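AT5g51070/K3K7_27 (Arabidopsis thaliana, PDB 5GKM) probably acts as an ATP-dependent Clp chaperone (ClpD), of which this chain is the helical N-terminal domain. Local coordinates at residues A[26-31]-A[35-40]. Sequence-based numbering, arbitrary orientation. Where two conformers were deposited one is given.
Sequences KSLGKD and TQHLLL
L28 and K30 meet the imidazole of H37 where the chain leaves helix 12-27 and enters helix 35-45, the first helix-loop-helix of the all-helical Clp N-terminal domain. A Schellman motif ends the first helix: G29 takes a positive phi of 79°, easy for glycine but awkward for a residue with a side chain, and its N bonds back to K26 O at 2.9 Å. On either side of G29 in sequence, L28 and K30 both start their side chains toward helix 35-45.

No hydrogen bond crosses between 26-31 and 35-40; the contact is van der Waals packing of aliphatic carbon on a ring. L28 brings one branch to it, CD1 lying near the plane of the imidazole at its edge, 3.6 Å from H37 CD2. The same methyl reaches L40 CD1 one helical turn further on, at 4.0 Å, so one leucine methyl lies between the imidazole edge and the second leucine. V66 and W67 of helix 59-71 also pack on L28, while A62 of that helix touches L40, so helix 59-71 packs beside both leucines.

Histidine suits its place because ND1 accepts a hydrogen bond from the backbone N of Y34, just ahead of the helix, which fixes how the ring is turned, while CD2, NE2 and CE1 pack against L28 and K30; Q36 CG lies over one face, toward the rim. The K30 and H37 side chains cross at about a right angle. With chi1 at -43°, K30 CG stands beside its own backbone N and reaches the ring obliquely. A bend at chi2 (-68°) then turns the chain beyond CG, whose ammonium NZ forms a salt bridge with D71 and does not touch the imidazole; the lysine's contact is its CG methylene, resting against H37 CE1 and, at 3.8 Å, H37 NE2.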
# COMPACT_ATOMS: atom_id res chain seq x y z
N LYS A 26 -9.99 5.88 6.00
CA LYS A 26 -11.07 6.67 6.57
C LYS A 26 -12.41 6.12 6.16
O LYS A 26 -13.30 6.00 6.94
CB LYS A 26 -10.97 8.12 6.11
CG LYS A 26 -11.91 9.06 6.81
CD LYS A 26 -11.59 9.21 8.27
CE LYS A 26 -12.64 10.00 9.05
NZ LYS A 26 -12.58 9.77 10.51
N SER A 27 -12.51 5.80 4.89
CA SER A 27 -13.84 5.15 4.44
C SER A 27 -14.39 3.87 5.20
O SER A 27 -15.51 3.55 5.31
CB SER A 27 -13.83 4.91 2.94
OG SER A 27 -12.87 3.93 2.56
N LEU A 28 -13.35 3.20 5.69
CA LEU A 28 -13.56 1.97 6.43
C LEU A 28 -13.81 2.24 7.89
O LEU A 28 -13.97 1.33 8.65
CB LEU A 28 -12.43 0.98 6.25
CG LEU A 28 -12.31 0.44 4.87
CD1 LEU A 28 -10.91 -0.09 4.59
CD2 LEU A 28 -13.34 -0.59 4.56
N GLY A 29 -13.83 3.50 8.26
CA GLY A 29 -14.01 3.86 9.64
C GLY A 29 -12.79 3.74 10.52
O GLY A 29 -12.89 3.57 11.67
N LYS A 30 -11.61 3.85 9.93
CA LYS A 30 -10.37 3.77 10.66
C LYS A 30 -9.72 5.12 10.97
O LYS A 30 -10.05 6.08 10.39
CB LYS A 30 -9.38 2.87 9.92
CG LYS A 30 -9.98 1.61 9.35
CD LYS A 30 -10.41 0.64 10.41
CE LYS A 30 -11.19 -0.51 9.81
NZ LYS A 30 -11.55 -1.58 10.76
N ASP A 31 -8.82 5.15 11.94
CA ASP A 31 -8.09 6.33 12.29
C ASP A 31 -6.56 6.22 12.18
O ASP A 31 -5.88 7.03 12.67
CB ASP A 31 -8.42 6.77 13.70
CG ASP A 31 -9.88 7.07 13.89
OD1 ASP A 31 -10.40 7.94 13.20
OD2 ASP A 31 -10.48 6.41 14.73
N THR A 35 -1.39 -1.69 6.71
CA THR A 35 -0.85 -2.07 5.43
C THR A 35 -1.88 -2.49 4.41
O THR A 35 -1.65 -2.36 3.27
CB THR A 35 0.32 -3.06 5.52
OG1 THR A 35 -0.04 -4.18 6.28
CG2 THR A 35 1.46 -2.37 6.14
N GLN A 36 -2.98 -3.05 4.87
CA GLN A 36 -4.05 -3.36 3.94
C GLN A 36 -4.65 -2.09 3.30
O GLN A 36 -5.14 -2.11 2.24
CB GLN A 36 -5.14 -4.25 4.56
CG GLN A 36 -6.00 -3.58 5.61
CD GLN A 36 -5.43 -3.64 7.00
OE1 GLN A 36 -4.27 -3.84 7.20
NE2 GLN A 36 -6.30 -3.49 7.96
N HIS A 37 -4.64 -1.01 4.05
CA HIS A 37 -5.07 0.26 3.53
C HIS A 37 -4.13 0.84 2.51
O HIS A 37 -4.52 1.45 1.57
CB HIS A 37 -5.39 1.24 4.64
CG HIS A 37 -6.22 0.65 5.73
ND1 HIS A 37 -5.83 0.63 7.02
CD2 HIS A 37 -7.44 0.01 5.68
CE1 HIS A 37 -6.76 0.01 7.74
NE2 HIS A 37 -7.75 -0.36 6.92
N LEU A 38 -2.85 0.66 2.77
CA LEU A 38 -1.85 1.04 1.81
C LEU A 38 -2.04 0.25 0.49
O LEU A 38 -1.89 0.77 -0.55
CB LEU A 38 -0.46 0.80 2.38
CG LEU A 38 0.66 1.19 1.44
CD1 LEU A 38 0.60 2.66 1.01
CD2 LEU A 38 2.00 0.87 2.07
N LEU A 39 -2.39 -1.00 0.64
CA LEU A 39 -2.64 -1.80 -0.53
C LEU A 39 -3.79 -1.21 -1.32
O LEU A 39 -3.70 -1.10 -2.49
CB LEU A 39 -2.94 -3.26 -0.15
CG LEU A 39 -3.35 -4.17 -1.29
CD1 LEU A 39 -2.26 -4.31 -2.34
CD2 LEU A 39 -3.72 -5.52 -0.72
N LEU A 40 -4.82 -0.78 -0.62
CA LEU A 40 -5.93 -0.14 -1.29
C LEU A 40 -5.52 1.15 -2.02
O LEU A 40 -5.91 1.37 -3.09
CB LEU A 40 -7.09 0.13 -0.35
CG LEU A 40 -7.78 -1.07 0.27
CD1 LEU A 40 -8.92 -0.65 1.21
CD2 LEU A 40 -8.35 -1.98 -0.79